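Local structure of member of s1p family of ribosomal proteins (Pyrococcus furiosus, 5YH1) at residues L34-P39 with H188-G193; A78-I83 with E91-L96; K176-E179 with V183-N186; P363-A368 with Y385-N390; L367-D372 with E425-F430. The protein probably acts as a manganese-dependent exonuclease of the DHH (RecJ-like) family, this chain being the DHH part of a longer nucleic-acid-binding protein. All coordinates share one frame; numbering follows the deposited sequence.

Contact 1: residues L34-P39 with H188-G193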
# COMPACT_ATOMS: atom_id res chain seq x y z
N LEU A 34 37.19 -8.43 14.52
CA LEU A 34 36.30 -8.37 15.68
C LEU A 34 37.02 -7.81 16.90
O LEU A 34 36.45 -6.97 17.61
CB LEU A 34 35.71 -9.72 16.00
CG LEU A 34 34.62 -10.19 15.03
CD1 LEU A 34 34.25 -11.63 15.32
CD2 LEU A 34 33.38 -9.30 15.11
N GLU A 35 38.26 -8.25 17.14
CA GLU A 35 39.04 -7.75 18.27
C GLU A 35 39.19 -6.24 18.19
O GLU A 35 39.01 -5.56 19.18
CB GLU A 35 40.44 -8.39 18.35
CG GLU A 35 40.43 -9.85 18.77
CD GLU A 35 39.81 -10.10 20.14
OE1 GLU A 35 39.81 -9.19 20.99
OE2 GLU A 35 39.32 -11.23 20.37
N ALA A 36 39.50 -5.73 17.01
CA ALA A 36 39.61 -4.29 16.82
C ALA A 36 38.25 -3.56 17.02
O ALA A 36 38.22 -2.40 17.44
CB ALA A 36 40.20 -3.99 15.44
N LEU A 37 37.14 -4.24 16.73
CA LEU A 37 35.79 -3.67 16.88
C LEU A 37 35.21 -3.82 18.29
O LEU A 37 34.13 -3.31 18.58
CB LEU A 37 34.82 -4.34 15.91
CG LEU A 37 35.01 -4.06 14.43
CD1 LEU A 37 34.06 -4.94 13.64
CD2 LEU A 37 34.80 -2.59 14.10
N LYS A 38 35.92 -4.53 19.15
CA LYS A 38 35.41 -4.86 20.49
C LYS A 38 34.91 -3.67 21.31
O LYS A 38 33.84 -3.74 21.91
CB LYS A 38 36.47 -5.61 21.28
CG LYS A 38 35.95 -6.36 22.49
CD LYS A 38 37.03 -7.35 22.90
CE LYS A 38 36.68 -8.10 24.16
NZ LYS A 38 37.42 -9.39 24.16
N PRO A 39 35.68 -2.57 21.37
CA PRO A 39 35.18 -1.43 22.14
C PRO A 39 33.82 -0.89 21.64
O PRO A 39 32.95 -0.58 22.45
CB PRO A 39 36.29 -0.37 21.95
CG PRO A 39 37.52 -1.15 21.60
CD PRO A 39 37.00 -2.30 20.78
N HIS A 188 34.67 -1.89 8.17
CA HIS A 188 35.38 -0.94 7.31
C HIS A 188 36.20 0.11 8.08
O HIS A 188 37.10 0.69 7.52
CB HIS A 188 34.40 -0.23 6.37
CG HIS A 188 33.85 -1.10 5.29
ND1 HIS A 188 34.41 -1.16 4.03
CD2 HIS A 188 32.77 -1.92 5.26
CE1 HIS A 188 33.71 -1.99 3.28
NE2 HIS A 188 32.71 -2.47 4.00
N HIS A 189 35.85 0.37 9.34
CA HIS A 189 36.58 1.32 10.17
C HIS A 189 37.97 0.80 10.54
O HIS A 189 38.91 1.57 10.64
CB HIS A 189 35.84 1.63 11.47
CG HIS A 189 34.67 2.54 11.30
ND1 HIS A 189 33.37 2.09 11.34
CD2 HIS A 189 34.60 3.87 11.08
CE1 HIS A 189 32.55 3.11 11.16
NE2 HIS A 189 33.27 4.20 11.00
N VAL A 190 38.07 -0.51 10.76
CA VAL A 190 39.32 -1.11 11.20
C VAL A 190 40.05 -1.84 10.08
O VAL A 190 41.22 -2.18 10.24
CB VAL A 190 39.09 -2.07 12.40
CG1 VAL A 190 38.43 -1.31 13.54
CG2 VAL A 190 38.26 -3.28 11.99
N LYS A 191 39.37 -2.08 8.97
CA LYS A 191 39.95 -2.75 7.81
C LYS A 191 39.12 -2.41 6.59
O LYS A 191 38.09 -3.03 6.34
CB LYS A 191 39.97 -4.27 8.03
CG LYS A 191 40.82 -5.05 7.04
CD LYS A 191 40.48 -6.54 7.10
CE LYS A 191 41.70 -7.44 6.99
NZ LYS A 191 42.49 -7.14 5.77
N ARG A 192 39.56 -1.42 5.83
CA ARG A 192 38.82 -0.96 4.66
C ARG A 192 38.56 -2.11 3.71
O ARG A 192 39.44 -2.92 3.46
CB ARG A 192 39.59 0.12 3.91
CG ARG A 192 39.81 1.40 4.68
CD ARG A 192 38.66 2.38 4.54
NE ARG A 192 39.11 3.72 4.93
CZ ARG A 192 39.32 4.12 6.18
NH1 ARG A 192 39.10 3.31 7.21
NH2 ARG A 192 39.75 5.36 6.40
N GLY A 193 37.36 -2.16 3.15
CA GLY A 193 37.00 -3.16 2.16
C GLY A 193 36.55 -4.50 2.72
O GLY A 193 36.14 -5.36 1.95
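Val190 reaches from the loop after strand 183-185 to helix 32-53 and lays its branches against Ala36 and Leu37. Followed outward, its CB already lies 3.8 Å from Ala36 CB. CG1, beside the backbone N and anti to the carbonyl carbon (chi1 -57°), then fits between the two helix residues, 3.7 Å from Ala36 CB and 3.9 Å from Leu37 CD2. CG2, the other branch, lies 4.1 Å from Leu37 CD2 and also comes near Ala36 CB, so both methyls share the same two partners. Alanine suits the helix here because its single methyl lets the loop come close, while leucine is long enough to bring CD2 in from the flank, its side chain slanting across that of Val190. Val190 also touches Val33, one turn earlier on the helix, and Leu37 leans on Leu202 of helix 199-210. Cut back to an alanine, Val190 would probably leave Leu37 CD2 without its neighbour and the loop less firmly seated. With no hydrogen bond or charge crossing between the segments, the contact rests on shape and on the partial removal of apolar surface from water, so here the loop carrying His188 and His189 meets the helix through apolar fit.

Contact 2: residues A78-I83 with E91-L96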
# COMPACT_ATOMS: atom_id res chain seq x y z
N ALA A 78 18.12 -11.87 21.90
CA ALA A 78 18.83 -11.46 23.12
C ALA A 78 18.06 -10.41 23.93
O ALA A 78 18.06 -10.43 25.16
CB ALA A 78 20.20 -10.90 22.74
N ILE A 79 17.41 -9.48 23.24
CA ILE A 79 16.74 -8.34 23.88
C ILE A 79 15.44 -8.73 24.60
O ILE A 79 15.23 -8.34 25.75
CB ILE A 79 16.46 -7.23 22.84
CG1 ILE A 79 17.78 -6.59 22.42
CG2 ILE A 79 15.53 -6.16 23.40
CD1 ILE A 79 17.73 -5.85 21.11
N ILE A 80 14.58 -9.49 23.93
CA ILE A 80 13.24 -9.79 24.46
C ILE A 80 13.27 -10.41 25.87
O ILE A 80 12.53 -9.95 26.74
CB ILE A 80 12.41 -10.68 23.49
CG1 ILE A 80 12.05 -9.92 22.20
CG2 ILE A 80 11.15 -11.21 24.15
CD1 ILE A 80 11.28 -8.64 22.41
N PRO A 81 14.11 -11.44 26.10
CA PRO A 81 14.18 -12.01 27.45
C PRO A 81 14.57 -11.00 28.54
O PRO A 81 14.04 -11.08 29.64
CB PRO A 81 15.25 -13.10 27.33
CG PRO A 81 15.24 -13.48 25.89
CD PRO A 81 14.89 -12.24 25.13
N LEU A 82 15.49 -10.09 28.24
CA LEU A 82 15.87 -9.07 29.21
C LEU A 82 14.70 -8.14 29.50
O LEU A 82 14.44 -7.81 30.65
CB LEU A 82 17.08 -8.26 28.74
CG LEU A 82 18.43 -8.97 28.65
CD1 LEU A 82 19.52 -7.95 28.35
CD2 LEU A 82 18.75 -9.75 29.92
N ILE A 83 14.00 -7.72 28.45
CA ILE A 83 12.82 -6.88 28.62
C ILE A 83 11.80 -7.58 29.52
O ILE A 83 11.21 -6.94 30.40
CB ILE A 83 12.17 -6.52 27.27
CG1 ILE A 83 13.06 -5.53 26.51
CG2 ILE A 83 10.77 -5.94 27.47
CD1 ILE A 83 12.63 -5.28 25.08
N GLU A 91 2.75 -7.29 28.60
CA GLU A 91 2.67 -6.61 27.31
C GLU A 91 3.97 -5.85 26.96
O GLU A 91 4.12 -5.38 25.83
CB GLU A 91 1.48 -5.64 27.29
CG GLU A 91 0.11 -6.33 27.27
CD GLU A 91 -0.40 -6.58 25.86
OE1 GLU A 91 -0.79 -5.61 25.19
OE2 GLU A 91 -0.42 -7.75 25.43
N ALA A 92 4.90 -5.75 27.91
CA ALA A 92 6.14 -4.99 27.71
C ALA A 92 6.97 -5.44 26.51
O ALA A 92 7.47 -4.61 25.74
CB ALA A 92 6.98 -5.04 28.97
N ARG A 93 7.14 -6.75 26.35
CA ARG A 93 7.78 -7.33 25.17
C ARG A 93 7.25 -6.71 23.88
O ARG A 93 8.03 -6.29 23.01
CB ARG A 93 7.54 -8.84 25.10
CG ARG A 93 7.50 -9.36 23.66
CD ARG A 93 7.28 -10.85 23.58
NE ARG A 93 7.63 -11.34 22.25
CZ ARG A 93 7.81 -12.62 21.96
NH1 ARG A 93 7.66 -13.55 22.90
NH2 ARG A 93 8.13 -12.97 20.72
N TRP A 94 5.93 -6.67 23.76
CA TRP A 94 5.28 -6.28 22.52
C TRP A 94 5.34 -4.78 22.33
O TRP A 94 5.39 -4.30 21.21
CB TRP A 94 3.83 -6.78 22.50
CG TRP A 94 3.79 -8.26 22.58
CD1 TRP A 94 3.66 -9.03 23.70
CD2 TRP A 94 3.97 -9.16 21.49
NE1 TRP A 94 3.72 -10.36 23.37
CE2 TRP A 94 3.91 -10.47 22.02
CE3 TRP A 94 4.16 -9.00 20.11
CZ2 TRP A 94 4.04 -11.60 21.22
CZ3 TRP A 94 4.29 -10.12 19.32
CH2 TRP A 94 4.23 -11.41 19.88
N HIS A 95 5.33 -4.06 23.43
CA HIS A 95 5.25 -2.61 23.37
C HIS A 95 6.62 -1.93 23.30
O HIS A 95 6.78 -0.93 22.61
CB HIS A 95 4.48 -2.08 24.57
CG HIS A 95 4.28 -0.61 24.53
ND1 HIS A 95 3.62 0.02 23.49
CD2 HIS A 95 4.69 0.37 25.36
CE1 HIS A 95 3.62 1.32 23.70
NE2 HIS A 95 4.26 1.56 24.83
N LEU A 96 7.61 -2.47 24.02
CA LEU A 96 8.90 -1.82 24.19
C LEU A 96 9.99 -2.31 23.22
O LEU A 96 11.16 -1.91 23.32
CB LEU A 96 9.36 -1.96 25.64
CG LEU A 96 8.47 -1.30 26.68
CD1 LEU A 96 8.96 -1.63 28.08
CD2 LEU A 96 8.41 0.21 26.48
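This is a small apolar helix-to-helix contact within the DHH family domain: Ile80 and Ile83 of helix 66-86 pack against Ala92, Arg93 and Leu96 of the short helix 92-96. The two axes approach to 9.5 Å and run at 123° to each other, and the second helix is short, so few residues meet. Ile80 uses both ends of its branched side chain. CG2 lies over one face of the Arg93 guanidinium, 3.9 Å from Arg93 CD, while CD1 touches Arg93 CG at 4.0 Å. The arginine chain is extended from CG to NE, which gives the isoleucine a length of methylenes to lie across; Trp94 CZ2 lies over the opposite guanidinium face, both partners being displaced toward the rim. One turn on, Ile83 CG2 sits 4.2 Å from Ala92 CB and 3.9 Å from Arg93 N, a closeness that the small alanine permits, and Ile83 CD1 approaches Leu96 O. If Ile80 were an alanine, the guanidinium is likely to lose its cover on that face and swing more freely. Both isoleucines also touch Phe97 on strand 97-102, an outermost strand of the parallel sheet, which directly follows the short helix, while Trp94 packs on Arg125 of a second subunit.

Contact 3: residues K176-E179 with V183-N186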
# COMPACT_ATOMS: atom_id res chain seq x y z
N LYS A 176 31.90 10.44 7.52
CA LYS A 176 30.93 11.52 7.63
C LYS A 176 29.69 11.11 8.42
O LYS A 176 29.25 11.84 9.32
CB LYS A 176 30.53 12.01 6.24
CG LYS A 176 29.78 13.33 6.25
CD LYS A 176 29.39 13.76 4.85
CE LYS A 176 28.71 15.13 4.88
NZ LYS A 176 27.91 15.37 3.64
N VAL A 177 29.15 9.93 8.12
CA VAL A 177 27.95 9.44 8.79
C VAL A 177 28.13 9.31 10.30
O VAL A 177 27.15 9.41 11.04
CB VAL A 177 27.48 8.07 8.22
CG1 VAL A 177 28.43 6.95 8.63
CG2 VAL A 177 26.06 7.75 8.66
N ASP A 178 29.36 9.07 10.76
CA ASP A 178 29.63 8.84 12.19
C ASP A 178 29.30 10.04 13.08
O ASP A 178 29.00 9.87 14.26
CB ASP A 178 31.08 8.43 12.43
CG ASP A 178 31.40 7.05 11.88
OD1 ASP A 178 30.59 6.12 12.04
OD2 ASP A 178 32.47 6.88 11.27
N GLU A 179 29.33 11.24 12.51
CA GLU A 179 28.95 12.45 13.26
C GLU A 179 27.47 12.49 13.62
O GLU A 179 27.07 13.23 14.51
CB GLU A 179 29.32 13.71 12.49
CG GLU A 179 30.82 13.87 12.30
CD GLU A 179 31.18 14.99 11.33
OE1 GLU A 179 30.52 15.13 10.27
OE2 GLU A 179 32.14 15.73 11.62
N VAL A 183 27.00 5.21 18.08
CA VAL A 183 28.01 4.17 17.89
C VAL A 183 27.76 3.45 16.57
O VAL A 183 26.62 3.10 16.24
CB VAL A 183 28.06 3.17 19.06
CG1 VAL A 183 26.77 2.37 19.17
CG2 VAL A 183 29.25 2.23 18.91
N HIS A 184 28.85 3.27 15.82
CA HIS A 184 28.80 2.65 14.52
C HIS A 184 29.75 1.44 14.52
O HIS A 184 30.96 1.60 14.58
CB HIS A 184 29.18 3.68 13.46
CG HIS A 184 29.00 3.21 12.05
ND1 HIS A 184 29.34 4.00 10.97
CD2 HIS A 184 28.57 2.04 11.55
CE1 HIS A 184 29.09 3.33 9.86
NE2 HIS A 184 28.63 2.14 10.18
N VAL A 185 29.16 0.24 14.52
CA VAL A 185 29.91 -1.01 14.44
C VAL A 185 29.97 -1.41 12.97
O VAL A 185 28.95 -1.75 12.36
CB VAL A 185 29.23 -2.13 15.25
CG1 VAL A 185 29.99 -3.44 15.10
CG2 VAL A 185 29.13 -1.74 16.72
N ASN A 186 31.17 -1.35 12.40
CA ASN A 186 31.39 -1.61 10.98
C ASN A 186 32.86 -2.00 10.73
O ASN A 186 33.77 -1.25 11.09
CB ASN A 186 30.99 -0.38 10.17
CG ASN A 186 30.99 -0.62 8.67
OD1 ASN A 186 31.79 -1.38 8.14
ND2 ASN A 186 30.08 0.06 7.97
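Asp178 and His184 meet with their side chains crossing at about a right angle, the carboxylate and imidazole planes turned 59° apart. The hydrogen bond between them runs from His184 ND1 to Asp178 OD1 over 2.7 Å. The oxygen lies close to the ring plane, at the edge where the N-H points, and is met on its syn side, somewhat out of the carboxylate plane. At 145° the N-H to oxygen angle shows a moderately bent bond. The histidine is brought to the acid by its first torsion, which sets CG opposite the backbone N (chi1 -172°) and carries the ring out from strand 183-185 toward the 3-10 turn of 176-179. The aspartate carbon CG lies beside its own backbone N, which brings OD1 to the ND1 edge of the ring. Val177 adds an apolar touch: its CG1 approaches the ring obliquely, 3.9 Å from His184 CE1, with the two side chains again crossing at about a right angle. A valine suits this place, since a compact branched side chain can touch the ring and also Ile145 and Tyr148 of helix 145-152. The strand belongs to the parallel sheet of the DHH domain, where it is an outermost strand, beside 158-161. The other carboxylate oxygen, OD2, is taken by Ala175 N and His189 NE2, and His189 meets the His184 ring edge-to-face. With ND1 as donor to a carboxylate that is itself held by several bonds, the histidine's rotation is fixed, and the acid probably raises the ring's affinity for a proton.

Contact 4: residues P363-A368 with Y385-N390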
# COMPACT_ATOMS: atom_id res chain seq x y z
N PRO A 363 36.30 -13.69 -16.31
CA PRO A 363 35.77 -12.32 -16.23
C PRO A 363 34.36 -12.21 -16.81
O PRO A 363 34.20 -12.21 -18.04
CB PRO A 363 36.77 -11.51 -17.07
CG PRO A 363 37.29 -12.50 -18.07
CD PRO A 363 37.33 -13.82 -17.36
N ILE A 364 33.37 -12.16 -15.93
CA ILE A 364 31.96 -12.12 -16.36
C ILE A 364 31.26 -10.88 -15.82
O ILE A 364 31.29 -10.62 -14.62
CB ILE A 364 31.16 -13.35 -15.88
CG1 ILE A 364 31.83 -14.65 -16.35
CG2 ILE A 364 29.73 -13.29 -16.42
CD1 ILE A 364 31.23 -15.90 -15.73
N LEU A 365 30.63 -10.15 -16.73
CA LEU A 365 29.86 -8.96 -16.39
C LEU A 365 28.44 -9.10 -16.91
O LEU A 365 28.23 -9.19 -18.12
CB LEU A 365 30.50 -7.71 -16.98
CG LEU A 365 29.95 -6.37 -16.49
CD1 LEU A 365 30.20 -6.15 -15.01
CD2 LEU A 365 30.58 -5.24 -17.29
N THR A 366 27.48 -9.11 -16.00
CA THR A 366 26.08 -9.27 -16.35
C THR A 366 25.34 -7.97 -16.10
O THR A 366 25.35 -7.43 -15.00
CB THR A 366 25.43 -10.41 -15.55
OG1 THR A 366 26.04 -11.66 -15.91
CG2 THR A 366 23.93 -10.51 -15.84
N LEU A 367 24.72 -7.45 -17.16
CA LEU A 367 23.98 -6.20 -17.09
C LEU A 367 22.50 -6.47 -17.39
O LEU A 367 22.15 -6.83 -18.51
CB LEU A 367 24.54 -5.23 -18.12
CG LEU A 367 23.77 -3.92 -18.31
CD1 LEU A 367 24.05 -2.98 -17.16
CD2 LEU A 367 24.17 -3.30 -19.64
N ALA A 368 21.65 -6.32 -16.38
CA ALA A 368 20.21 -6.51 -16.54
C ALA A 368 19.51 -5.17 -16.45
O ALA A 368 19.60 -4.51 -15.43
CB ALA A 368 19.68 -7.44 -15.47
N TYR A 385 40.69 -6.90 -14.31
CA TYR A 385 40.58 -5.79 -15.23
C TYR A 385 40.34 -4.46 -14.51
O TYR A 385 40.06 -3.45 -15.16
CB TYR A 385 39.43 -6.05 -16.20
CG TYR A 385 39.68 -7.21 -17.13
CD1 TYR A 385 39.42 -8.53 -16.73
CD2 TYR A 385 40.15 -7.00 -18.42
CE1 TYR A 385 39.64 -9.59 -17.59
CE2 TYR A 385 40.36 -8.06 -19.28
CZ TYR A 385 40.10 -9.35 -18.86
OH TYR A 385 40.32 -10.41 -19.71
N ASN A 386 40.46 -4.46 -13.19
CA ASN A 386 40.18 -3.29 -12.36
C ASN A 386 38.80 -2.67 -12.61
O ASN A 386 38.64 -1.46 -12.70
CB ASN A 386 41.29 -2.24 -12.50
CG ASN A 386 42.57 -2.66 -11.80
OD1 ASN A 386 42.68 -2.53 -10.58
ND2 ASN A 386 43.52 -3.21 -12.55
N PHE A 387 37.80 -3.54 -12.73
CA PHE A 387 36.43 -3.09 -12.89
C PHE A 387 35.99 -2.41 -11.59
O PHE A 387 36.12 -2.98 -10.52
CB PHE A 387 35.51 -4.26 -13.20
CG PHE A 387 34.06 -3.88 -13.23
CD1 PHE A 387 33.51 -3.32 -14.36
CD2 PHE A 387 33.27 -4.05 -12.10
CE1 PHE A 387 32.17 -2.94 -14.38
CE2 PHE A 387 31.93 -3.68 -12.12
CZ PHE A 387 31.39 -3.12 -13.26
N ASP A 388 35.48 -1.19 -11.70
CA ASP A 388 34.93 -0.49 -10.54
C ASP A 388 33.67 0.23 -11.00
O ASP A 388 33.74 1.20 -11.77
CB ASP A 388 35.95 0.50 -9.97
CG ASP A 388 35.46 1.19 -8.69
OD1 ASP A 388 34.24 1.41 -8.51
OD2 ASP A 388 36.30 1.53 -7.84
N LEU A 389 32.53 -0.25 -10.52
CA LEU A 389 31.24 0.28 -10.92
C LEU A 389 31.07 1.74 -10.51
O LEU A 389 30.54 2.54 -11.28
CB LEU A 389 30.11 -0.58 -10.35
CG LEU A 389 28.68 -0.14 -10.65
CD1 LEU A 389 28.41 -0.15 -12.15
CD2 LEU A 389 27.69 -1.03 -9.90
N ASN A 390 31.50 2.09 -9.29
CA ASN A 390 31.40 3.47 -8.80
C ASN A 390 32.17 4.45 -9.68
O ASN A 390 31.67 5.53 -9.99
CB ASN A 390 31.85 3.59 -7.35
CG ASN A 390 30.95 2.80 -6.41
OD1 ASN A 390 29.73 2.87 -6.49
ND2 ASN A 390 31.56 2.02 -5.52
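Leu365 and Phe387 form the buried half of this contact. Leu365 CD1 stands over one face of the Phe387 ring, 4.1 Å from its centroid and 27° off the normal, a CH-pi contact in which the methyl comes within 3.7 Å of Phe387 CZ. Leu365 CD2, on the same side of the ring but beyond its rim, is 4.0 Å from Phe387 CE1, the two side chains crossing at about a right angle. Phe387 is swung there by its first torsion, with CG opposite the backbone N (chi1 174°), which sends the ring in toward the strand. A flat aromatic suits this buried place because it offers a broad surface to a branched aliphatic partner. Strand 364-369 is a central member of the mixed sheet in the C-terminal part of the chain, paired in parallel with 325-330 and antiparallel with 373-378, and the segment 385-390 leads into helix 389-399, where Asp388 stands at the N-cap and its OD1 accepts a hydrogen bond from Lys391 N. Leu365 also reaches Phe430 and Val434 of helix 423-435, and Phe387 touches Met382. Toward the start of the strand the contact is more open to solvent, though no less close. There Pro363 CB lies 3.5 Å from Tyr385 CE1, the proline meeting the ring obliquely, and Pro363 CG is 3.8 Å from the same CE1. Both residues are partly exposed. The proline offers the tyrosine a compact, rigid apolar surface, CB and CG, and Tyr385 OH is hydrogen-bonded to Asn322 O.

Contact 5: residues L367-D372 with E425-F430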
# COMPACT_ATOMS: atom_id res chain seq x y z
N LEU A 367 24.72 -7.45 -17.16
CA LEU A 367 23.98 -6.20 -17.09
C LEU A 367 22.50 -6.47 -17.39
O LEU A 367 22.15 -6.83 -18.51
CB LEU A 367 24.54 -5.23 -18.12
CG LEU A 367 23.77 -3.92 -18.31
CD1 LEU A 367 24.05 -2.98 -17.16
CD2 LEU A 367 24.17 -3.30 -19.64
N ALA A 368 21.65 -6.32 -16.38
CA ALA A 368 20.21 -6.51 -16.54
C ALA A 368 19.51 -5.17 -16.45
O ALA A 368 19.60 -4.51 -15.43
CB ALA A 368 19.68 -7.44 -15.47
N TYR A 369 18.81 -4.76 -17.51
CA TYR A 369 18.25 -3.41 -17.56
C TYR A 369 16.73 -3.36 -17.79
O TYR A 369 16.14 -4.23 -18.44
CB TYR A 369 18.96 -2.58 -18.62
CG TYR A 369 18.86 -3.11 -20.03
CD1 TYR A 369 17.80 -2.74 -20.87
CD2 TYR A 369 19.82 -3.97 -20.54
CE1 TYR A 369 17.71 -3.22 -22.16
CE2 TYR A 369 19.75 -4.46 -21.84
CZ TYR A 369 18.69 -4.08 -22.64
OH TYR A 369 18.62 -4.57 -23.92
N GLY A 370 16.13 -2.32 -17.23
CA GLY A 370 14.73 -1.96 -17.51
C GLY A 370 14.67 -0.63 -18.24
O GLY A 370 15.67 -0.20 -18.82
N PRO A 371 13.50 0.04 -18.21
CA PRO A 371 13.36 1.34 -18.88
C PRO A 371 14.33 2.39 -18.35
O PRO A 371 14.87 3.16 -19.12
CB PRO A 371 11.91 1.77 -18.55
CG PRO A 371 11.22 0.54 -18.08
CD PRO A 371 12.28 -0.33 -17.46
N ASP A 372 14.52 2.41 -17.03
CA ASP A 372 15.23 3.50 -16.35
C ASP A 372 16.19 3.02 -15.24
O ASP A 372 16.53 3.79 -14.34
CB ASP A 372 14.20 4.48 -15.76
CG ASP A 372 13.26 3.81 -14.77
OD1 ASP A 372 13.34 2.58 -14.58
OD2 ASP A 372 12.43 4.52 -14.19
N GLU A 425 21.90 5.77 -24.86
CA GLU A 425 23.17 6.48 -24.71
C GLU A 425 23.92 6.05 -23.45
O GLU A 425 25.14 5.88 -23.48
CB GLU A 425 22.96 8.00 -24.69
CG GLU A 425 22.53 8.61 -26.02
CD GLU A 425 21.02 8.63 -26.23
OE1 GLU A 425 20.56 9.47 -27.03
OE2 GLU A 425 20.27 7.84 -25.62
N VAL A 426 23.21 5.90 -22.34
CA VAL A 426 23.84 5.50 -21.09
C VAL A 426 24.43 4.07 -21.18
O VAL A 426 25.56 3.83 -20.76
CB VAL A 426 22.85 5.60 -19.91
CG1 VAL A 426 23.44 4.98 -18.65
CG2 VAL A 426 22.49 7.05 -19.65
N LEU A 427 23.66 3.14 -21.74
CA LEU A 427 24.10 1.74 -21.79
C LEU A 427 25.17 1.51 -22.84
O LEU A 427 26.06 0.70 -22.63
CB LEU A 427 22.92 0.80 -22.03
CG LEU A 427 21.88 0.80 -20.91
CD1 LEU A 427 20.83 -0.26 -21.18
CD2 LEU A 427 22.53 0.60 -19.54
N GLU A 428 25.09 2.22 -23.96
CA GLU A 428 26.17 2.19 -24.93
C GLU A 428 27.46 2.79 -24.36
O GLU A 428 28.54 2.28 -24.62
CB GLU A 428 25.77 2.87 -26.23
CG GLU A 428 24.81 2.03 -27.05
CD GLU A 428 24.42 2.67 -28.37
OE1 GLU A 428 24.79 3.84 -28.61
OE2 GLU A 428 23.74 1.99 -29.17
N ALA A 429 27.33 3.85 -23.56
CA ALA A 429 28.51 4.44 -22.91
C ALA A 429 29.04 3.49 -21.83
O ALA A 429 30.25 3.41 -21.61
CB ALA A 429 28.18 5.79 -22.30
N PHE A 430 28.14 2.80 -21.14
CA PHE A 430 28.56 1.80 -20.18
C PHE A 430 29.36 0.70 -20.88
O PHE A 430 30.40 0.28 -20.40
CB PHE A 430 27.37 1.19 -19.44
CG PHE A 430 27.76 0.15 -18.43
CD1 PHE A 430 28.09 0.51 -17.14
CD2 PHE A 430 27.82 -1.19 -18.78
CE1 PHE A 430 28.46 -0.45 -16.21
CE2 PHE A 430 28.18 -2.15 -17.86
CZ PHE A 430 28.50 -1.78 -16.57
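The Tyr369 ring carries Leu427 CD1 over one of its faces. This methyl stands 3.6 Å above the ring plane and 3.9 Å from the centroid, 22° off the normal, a CH-pi contact displaced toward the rim. Its nearest ring atom is Tyr369 CG at 3.7 Å, so it is the inner part of the ring, close to the backbone, that is used. The tyrosine puts its CG between the backbone N and the carbonyl carbon (chi1 61°), and this less common turn presents the ring face to the helix. The Phe430 ring is met more loosely, by Leu367 CD1, which approaches CE2 obliquely at 4.3 Å. Leu367 CD2 meets Leu427 CD2 at 4.2 Å, so the two methyls of Leu367 serve different helix residues. Leu427 is likewise shared, with CD1 on the tyrosine and CD2 on the leucine. A branched leucine suits that place because it can touch two strand residues at once, and the ring of Phe430 is long enough to reach Leu367 as well as helix 389-399. Both Leu427 and Phe430 lie on one side of helix 425-430, three residues apart. No hydrogen bond crosses between the segments; apolar surfaces hold them together. The strand axis of 367-369 and the helix axis of 425-430 run antiparallel, 11.7 Å apart, so helix 423-435 lies along the sheet. Leu367 and Tyr369 also touch Ala374 of the antiparallel neighbour 373-378, while Phe430 reaches across to Leu389, Ile392 and Leu396, linking helix 423-435 to helix 389-399.

Contacts 1 and 3 are neighbours, about 12 Å apart centre to centre, and they touch where Leu37 CD2 packs 3.5 Å from Asn186 O. Neither reaches the manganese site made by Asp67, Asp137, His163 and Asp229: the side chains of Leu37 and His184 are about 14 Å and 12 Å from the bound manganese, and each is about 8 Å from the side chain of His163. Contact 2 is nested in the loop closed by contact 1 but lies about 30 Å from it, centre to centre, and away from the metal. Contacts 4 and 5 share strand 364-369, with centres about 13 Å apart, and meet through Leu365 and Phe430. They form a separate region, their centres about 45 Å and 48 Å from that of contact 2.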